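Local coordinates for protein carboxylesterase YBFK (PDB 4CCY) that hydrolyses carboxylic esters to an alcohol and a carboxylate, as a cytoplasmic carboxylesterase of the alpha/beta hydrolase superfamily, at residues F240-A245 against I267-G272; V150-A155 against H273-E278; A75-Q80 against Y282-V287. All coordinates share one frame; numbering follows the deposited sequence.

Contact 1. Residues F240-A245 against I267-G272. With NA (sodium ion), chain C.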
# COMPACT_ATOMS: atom_id res chain seq x y z
N PHE A 240 0.48 4.25 12.80
CA PHE A 240 -0.07 5.51 12.34
C PHE A 240 0.93 6.62 12.60
O PHE A 240 1.80 6.49 13.48
CB PHE A 240 -1.34 5.87 13.11
CG PHE A 240 -2.44 4.85 13.02
CD1 PHE A 240 -3.29 4.81 11.92
CD2 PHE A 240 -2.65 3.95 14.07
CE1 PHE A 240 -4.32 3.87 11.86
CE2 PHE A 240 -3.68 3.02 14.01
CZ PHE A 240 -4.51 2.98 12.90
N GLY A 241 0.80 7.72 11.86
CA GLY A 241 1.57 8.93 12.11
C GLY A 241 0.75 9.89 12.94
O GLY A 241 -0.46 10.04 12.72
N GLU A 242 1.39 10.57 13.90
CA GLU A 242 0.65 11.49 14.78
C GLU A 242 -0.09 12.61 14.05
O GLU A 242 -1.06 13.16 14.58
CB GLU A 242 1.54 12.05 15.90
CG GLU A 242 2.71 12.90 15.42
CD GLU A 242 3.26 13.82 16.50
OE1 GLU A 242 2.53 14.14 17.47
OE2 GLU A 242 4.42 14.24 16.36
N HIS A 243 0.37 12.95 12.84
CA HIS A 243 -0.19 14.03 12.02
C HIS A 243 -1.09 13.57 10.88
O HIS A 243 -1.36 14.34 9.97
CB HIS A 243 0.93 14.92 11.49
CG HIS A 243 1.71 15.65 12.57
ND1 HIS A 243 1.09 16.28 13.61
CD2 HIS A 243 3.08 15.83 12.76
CE1 HIS A 243 2.03 16.83 14.41
NE2 HIS A 243 3.24 16.55 13.89
N GLU A 244 -1.55 12.31 10.93
CA GLU A 244 -2.43 11.70 9.93
C GLU A 244 -3.63 12.58 9.55
O GLU A 244 -4.50 12.84 10.39
CB GLU A 244 -2.94 10.35 10.45
CG GLU A 244 -4.04 9.70 9.61
CD GLU A 244 -3.57 9.37 8.21
OE1 GLU A 244 -2.94 8.31 8.05
OE2 GLU A 244 -3.83 10.17 7.28
N ALA A 245 -3.67 13.02 8.29
CA ALA A 245 -4.65 14.01 7.84
C ALA A 245 -6.02 13.42 7.47
O ALA A 245 -7.01 14.14 7.39
CB ALA A 245 -4.10 14.82 6.66
N ILE A 267 1.52 4.92 17.43
CA ILE A 267 1.41 6.18 16.74
C ILE A 267 2.78 6.88 16.80
O ILE A 267 3.28 7.18 17.89
CB ILE A 267 0.29 7.06 17.34
CG1 ILE A 267 -1.08 6.34 17.25
CG2 ILE A 267 0.25 8.41 16.66
CD1 ILE A 267 -2.18 6.96 18.10
N VAL A 268 3.36 7.13 15.63
CA VAL A 268 4.73 7.63 15.51
C VAL A 268 4.75 9.17 15.46
O VAL A 268 3.96 9.80 14.74
CB VAL A 268 5.41 7.01 14.28
CG1 VAL A 268 6.84 7.51 14.11
CG2 VAL A 268 5.38 5.48 14.38
N LYS A 269 5.64 9.76 16.26
CA LYS A 269 5.83 11.20 16.33
C LYS A 269 6.47 11.75 15.08
O LYS A 269 7.28 11.09 14.44
CB LYS A 269 6.73 11.57 17.50
CG LYS A 269 6.00 11.77 18.81
CD LYS A 269 6.99 12.13 19.92
CE LYS A 269 6.98 13.62 20.22
NZ LYS A 269 7.41 13.88 21.63
N ASN A 270 6.08 12.99 14.76
CA ASN A 270 6.70 13.78 13.69
C ASN A 270 6.52 13.12 12.34
O ASN A 270 7.42 13.12 11.49
CB ASN A 270 8.19 14.05 13.99
CG ASN A 270 8.40 14.81 15.30
OD1 ASN A 270 7.70 15.77 15.58
ND2 ASN A 270 9.38 14.38 16.08
N ALA A 271 5.34 12.55 12.15
CA ALA A 271 4.98 12.00 10.85
C ALA A 271 3.49 12.13 10.63
O ALA A 271 2.71 12.16 11.57
CB ALA A 271 5.41 10.55 10.75
N GLY A 272 3.12 12.23 9.35
CA GLY A 272 1.71 12.17 8.97
C GLY A 272 1.34 10.83 8.37
O GLY A 272 1.81 9.78 8.82
NA NA C . -5.39 12.91 12.51
O HOH W 1 -3.81 14.38 13.65
O HOH W 2 5.57 17.24 14.69
O HOH W 3 -7.09 14.62 11.39
O HOH W 4 -6.88 13.25 14.53

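Contact 2. Residues V150-A155 against H273-E278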
# COMPACT_ATOMS: atom_id res chain seq x y z
N VAL A 150 2.13 -6.24 8.29
CA VAL A 150 2.43 -4.86 8.68
C VAL A 150 1.49 -3.90 7.95
O VAL A 150 1.48 -3.83 6.72
CB VAL A 150 3.89 -4.46 8.37
CG1 VAL A 150 4.16 -3.03 8.81
CG2 VAL A 150 4.89 -5.41 9.01
N VAL A 151 0.73 -3.14 8.73
CA VAL A 151 -0.25 -2.22 8.19
C VAL A 151 0.11 -0.78 8.59
O VAL A 151 0.06 -0.42 9.77
CB VAL A 151 -1.66 -2.60 8.69
CG1 VAL A 151 -2.71 -1.61 8.23
CG2 VAL A 151 -2.01 -4.02 8.25
N ILE A 152 0.47 0.03 7.60
CA ILE A 152 0.91 1.42 7.85
C ILE A 152 -0.09 2.43 7.27
O ILE A 152 -0.41 2.38 6.08
CB ILE A 152 2.33 1.71 7.29
CG1 ILE A 152 3.34 0.62 7.69
CG2 ILE A 152 2.84 3.09 7.72
CD1 ILE A 152 4.66 0.68 6.94
N SER A 153 -0.58 3.33 8.12
CA SER A 153 -1.51 4.41 7.73
C SER A 153 -2.64 3.91 6.83
O SER A 153 -2.83 4.42 5.72
CB SER A 153 -0.74 5.54 7.04
OG SER A 153 0.31 6.00 7.89
N PRO A 154 -3.40 2.90 7.31
CA PRO A 154 -4.37 2.24 6.43
C PRO A 154 -5.47 3.20 5.95
O PRO A 154 -5.82 4.19 6.64
CB PRO A 154 -4.94 1.11 7.31
CG PRO A 154 -4.68 1.54 8.72
CD PRO A 154 -3.41 2.34 8.68
N ALA A 155 -5.95 2.94 4.74
CA ALA A 155 -7.07 3.68 4.16
C ALA A 155 -8.35 3.17 4.84
O ALA A 155 -8.84 2.08 4.50
CB ALA A 155 -7.12 3.47 2.65
N HIS A 273 0.51 10.88 7.33
CA HIS A 273 0.05 9.71 6.58
C HIS A 273 1.16 8.92 5.95
O HIS A 273 1.15 7.68 5.99
CB HIS A 273 -0.91 10.17 5.48
CG HIS A 273 -1.64 9.04 4.79
ND1 HIS A 273 -2.53 8.25 5.43
CD2 HIS A 273 -1.59 8.58 3.46
CE1 HIS A 273 -3.02 7.33 4.56
NE2 HIS A 273 -2.45 7.53 3.36
N LEU A 274 2.14 9.62 5.37
CA LEU A 274 3.16 8.99 4.54
C LEU A 274 4.35 8.49 5.36
O LEU A 274 5.51 8.82 5.10
CB LEU A 274 3.61 9.95 3.43
CG LEU A 274 2.52 10.38 2.45
CD1 LEU A 274 3.11 11.31 1.41
CD2 LEU A 274 1.82 9.20 1.78
N LEU A 275 4.04 7.65 6.34
CA LEU A 275 4.96 7.28 7.41
C LEU A 275 6.23 6.56 6.93
O LEU A 275 7.32 6.82 7.45
CB LEU A 275 4.22 6.45 8.48
CG LEU A 275 4.90 5.95 9.76
CD1 LEU A 275 5.82 6.98 10.40
CD2 LEU A 275 3.82 5.49 10.75
N SER A 276 6.10 5.69 5.94
CA SER A 276 7.27 4.97 5.44
C SER A 276 8.23 5.89 4.67
O SER A 276 9.42 5.60 4.57
CB SER A 276 6.86 3.78 4.58
OG SER A 276 6.09 4.21 3.48
N LEU A 277 7.69 6.99 4.14
CA LEU A 277 8.49 7.98 3.41
C LEU A 277 9.08 9.06 4.32
O LEU A 277 10.20 9.51 4.10
CB LEU A 277 7.68 8.63 2.28
CG LEU A 277 7.40 7.80 1.02
CD1 LEU A 277 6.24 8.41 0.25
CD2 LEU A 277 8.63 7.66 0.12
N GLU A 278 8.31 9.45 5.33
CA GLU A 278 8.70 10.50 6.28
C GLU A 278 9.69 10.08 7.36
O GLU A 278 10.55 10.86 7.75
CB GLU A 278 7.46 11.00 7.01
CG GLU A 278 6.96 12.33 6.50
CD GLU A 278 5.84 12.88 7.36
OE1 GLU A 278 4.73 12.33 7.29
OE2 GLU A 278 6.10 13.84 8.11

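Contact 3. Residues A75-Q80 against Y282-V287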
# COMPACT_ATOMS: atom_id res chain seq x y z
N ALA A 75 16.12 -1.27 0.55
CA ALA A 75 17.44 -1.83 0.88
C ALA A 75 17.43 -2.56 2.23
O ALA A 75 17.91 -3.70 2.33
CB ALA A 75 18.54 -0.77 0.85
N ALA A 76 16.87 -1.93 3.26
CA ALA A 76 16.78 -2.56 4.59
C ALA A 76 16.02 -3.90 4.56
O ALA A 76 16.49 -4.91 5.09
CB ALA A 76 16.14 -1.62 5.60
N TRP A 77 14.86 -3.91 3.90
CA TRP A 77 14.02 -5.10 3.91
C TRP A 77 14.49 -6.22 3.02
O TRP A 77 14.19 -7.39 3.26
CB TRP A 77 12.57 -4.74 3.63
CG TRP A 77 11.99 -3.79 4.66
CD1 TRP A 77 12.43 -3.58 5.97
CD2 TRP A 77 10.83 -2.91 4.50
NE1 TRP A 77 11.65 -2.65 6.61
CE2 TRP A 77 10.67 -2.21 5.78
CE3 TRP A 77 9.95 -2.63 3.46
CZ2 TRP A 77 9.66 -1.28 5.98
CZ3 TRP A 77 8.93 -1.70 3.68
CH2 TRP A 77 8.79 -1.04 4.91
N SER A 78 15.26 -5.86 1.99
CA SER A 78 15.74 -6.86 1.02
C SER A 78 17.11 -7.43 1.37
O SER A 78 17.67 -8.17 0.56
CB SER A 78 15.73 -6.29 -0.40
OG SER A 78 14.40 -5.88 -0.74
N SER A 79 17.63 -7.10 2.55
CA SER A 79 18.81 -7.79 3.08
C SER A 79 18.39 -9.17 3.56
O SER A 79 19.10 -10.15 3.33
CB SER A 79 19.43 -7.03 4.26
OG SER A 79 19.50 -5.64 4.02
N GLN A 80 17.24 -9.25 4.22
CA GLN A 80 16.82 -10.47 4.91
C GLN A 80 15.63 -11.15 4.26
O GLN A 80 15.30 -12.28 4.60
CB GLN A 80 16.51 -10.18 6.37
CG GLN A 80 17.65 -10.55 7.32
CD GLN A 80 17.76 -9.62 8.51
OE1 GLN A 80 18.14 -8.45 8.36
NE2 GLN A 80 17.42 -10.13 9.69
N TYR A 282 13.24 4.85 11.13
CA TYR A 282 12.43 4.19 12.15
C TYR A 282 11.57 3.03 11.62
O TYR A 282 11.62 1.92 12.17
CB TYR A 282 11.56 5.16 12.94
CG TYR A 282 10.74 4.41 13.97
CD1 TYR A 282 11.34 3.84 15.10
CD2 TYR A 282 9.37 4.22 13.77
CE1 TYR A 282 10.59 3.11 16.02
CE2 TYR A 282 8.62 3.50 14.69
CZ TYR A 282 9.23 2.95 15.80
OH TYR A 282 8.46 2.25 16.68
N VAL A 283 10.78 3.31 10.58
CA VAL A 283 9.91 2.30 9.97
C VAL A 283 10.72 1.10 9.47
O VAL A 283 10.31 -0.04 9.70
CB VAL A 283 9.01 2.91 8.83
CG1 VAL A 283 8.27 1.84 8.04
CG2 VAL A 283 8.00 3.88 9.41
N ASN A 284 11.85 1.35 8.81
CA ASN A 284 12.71 0.27 8.31
C ASN A 284 13.05 -0.76 9.40
O ASN A 284 12.80 -1.97 9.24
CB ASN A 284 14.00 0.81 7.68
CG ASN A 284 13.77 1.45 6.31
OD1 ASN A 284 12.65 1.45 5.79
ND2 ASN A 284 14.82 2.01 5.74
N GLN A 285 13.59 -0.28 10.52
CA GLN A 285 14.00 -1.16 11.61
C GLN A 285 12.82 -1.77 12.38
O GLN A 285 12.86 -2.95 12.73
CB GLN A 285 15.00 -0.46 12.56
CG GLN A 285 15.47 -1.33 13.73
CD GLN A 285 16.12 -2.63 13.28
OE1 GLN A 285 17.20 -2.61 12.69
NE2 GLN A 285 15.47 -3.75 13.54
N ARG A 286 11.77 -0.98 12.60
CA ARG A 286 10.59 -1.46 13.33
C ARG A 286 9.95 -2.65 12.62
O ARG A 286 9.55 -3.62 13.25
CB ARG A 286 9.56 -0.34 13.49
CG ARG A 286 8.30 -0.79 14.20
CD ARG A 286 8.56 -0.96 15.69
NE ARG A 286 7.44 -1.52 16.44
CZ ARG A 286 7.23 -2.82 16.65
NH1 ARG A 286 8.06 -3.74 16.15
NH2 ARG A 286 6.17 -3.21 17.36
N VAL A 287 9.86 -2.55 11.30
CA VAL A 287 9.33 -3.63 10.49
C VAL A 287 10.28 -4.84 10.50
O VAL A 287 9.81 -5.96 10.66
CB VAL A 287 8.99 -3.14 9.06
CG1 VAL A 287 8.72 -4.29 8.10
CG2 VAL A 287 7.79 -2.19 9.12

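Contact 1. Residues F240-A245 against I267-G272
Glu242 reaches across to the backbone of Asn270 with its carboxylate. Its OE2 accepts the N-H of Asn270 at 2.6 Å, with an angle of 165° at the hydrogen. The donor comes to the anti side of OE2. CG of Glu242 sits between its backbone N and carbonyl carbon (chi1 63°), and the chain runs extended from there, which carries the carboxylate alongside Lys269 and Asn270. The same CG lies over the centre of one face of the His243 ring, 3.9 Å above the plane.

The backbones supply the other direct bonds. Val268 N donates to Phe240 O at 2.7 Å, and Glu242 N donates to Val268 O at 2.8 Å. They join the parallel strands 236-241 and 264-268. Beyond the strands, His243 N donates to Ala271 O at 2.8 Å. Ile267 CG2 packs on Glu242 CA at 3.6 Å. Water 2 bridges His243 NE2 and Asn270 OD1.

An alanine in place of Glu242 would probably leave the N-H of Asn270 without its acceptor and the loop 269-272 less firmly held.

The two strands belong to a beta-alpha-beta unit whose helix, 249-259, packs on Phe240 and Ile267. A type I turn from Gly241 to Glu244 follows the first strand, with Glu244 N bonded to Gly241 O. Glu244 O binds the sodium ion at 2.3 Å; Tyr247 O, Gln249 OE1 and three waters complete the site. Glu244 OE1 is hydrogen-bonded to His273 ND1, its probable charge-relay partner, and Glu244 OE2 accepts the N-H of Met246. The contact thus ties the turn bearing the probable acid of the triad to the loop that leads into its histidine, through backbone bonds and one carboxylate.

Contact 2. Residues V150-A155 against H273-E278
The probable charge-relay site of this esterase includes His273, and Ser153, just after strand 146-152, bonds to its backbone. Ser153 OG donates to the backbone O of His273 at 2.7 Å. The hydroxyl approaches the carbonyl off its axis, with a C=O...OG angle of 131°, and is tilted 26° from the carbonyl plane. OG stands anti to the carbonyl carbon of Ser153 (chi1 -55°), which aims it at His273. CB of the same serine lies alongside the imidazole, 3.6 Å from His273 ND1. Ser153 O approaches the ring obliquely, 3.1 Å from His273 CE1.

The nitrogens of the ring find their partners elsewhere. ND1 is hydrogen-bonded to Glu244 and NE2 to Ser129, the nucleophile expected by similarity. In the alpha/beta hydrolase fold the catalytic histidine sits in a loop after the last strand of the sheet, and here that loop runs straight into helix 275-278. Leu274 is the N-cap residue of this helix and the centre of an inverse gamma turn.

Next to this polar pair the contact is apolar. Ile152 CG2 touches Leu275 CB at 3.7 Å, and the two side chains cross at about a right angle. Ile152 CG2 is also 4.0 Å from Leu275 CD2. Ile152 CD1 lies 4.5 Å from Ser276 CB, a looser contact. All five touching residues are buried. Leu128 of the neighbouring strand 123-128 packs on Ile152, Ser153 and Ser276, and Val283 of helix 280-290 touches both Ile152 and Leu275.

Contact 3. Residues A75-Q80 against Y282-V287
The Trp77 indole lies between Asn284 and Val287. Asn284 OD1 sits 3.9 Å above one face, offset toward the rim. Val287 CG1 sits on the opposite face at 3.4 Å, also toward the rim. Two carbonyl oxygens, Val283 O and Asn284 O, lie at the edge in the ring plane. The contact joins helices 71-80 and 280-290 of the alpha/beta hydrolase fold, two neighbouring helices packed against the same sheet. The short segments run nearly parallel, at 21°, with their axes 9.6 Å apart.

CG of Trp77 stands anti to its carbonyl carbon (chi1 -61°), and this swings the indole across to helix 280-290. Trp77 also packs on Leu57 and Leu59 of strand 56-60. Val283 CG1 meets the six-membered ring at CZ2, and Val287 crosses the indole at about a right angle. Ala76 CB touches Asn284 CB at 3.8 Å. Asn284 OD1 accepts from Asn73 ND2, and Asn284 ND2 donates to Pro72 O.

Trp77 NE1 donates to Asn284 O at 2.9 Å, on a lone pair of that carbonyl and 7° out of the indole plane.

Contact 2 is the innermost, its centre about 8 Å from that of the chain, and all its touching residues are buried. Contact 1 lies at the edge of the sheet and is partly exposed, with waters and a sodium ion. Contact 3 is nearly as far out as contact 1, its centre about 16 Å from the chain centre, yet none of its touching residues is exposed. Contacts 1 and 2 share the sheet through the neighbouring strands 236-241 and 146-152, and they meet where Glu244 bonds His273 and where Glu278 bonds Gly272 N. Contacts 2 and 3 meet by packing, Val283 on Ile152 and Leu275, Val287 on Val150. Backbone bonds dominate contact 1, while contacts 2 and 3 each pair one side-chain donor with apolar packing.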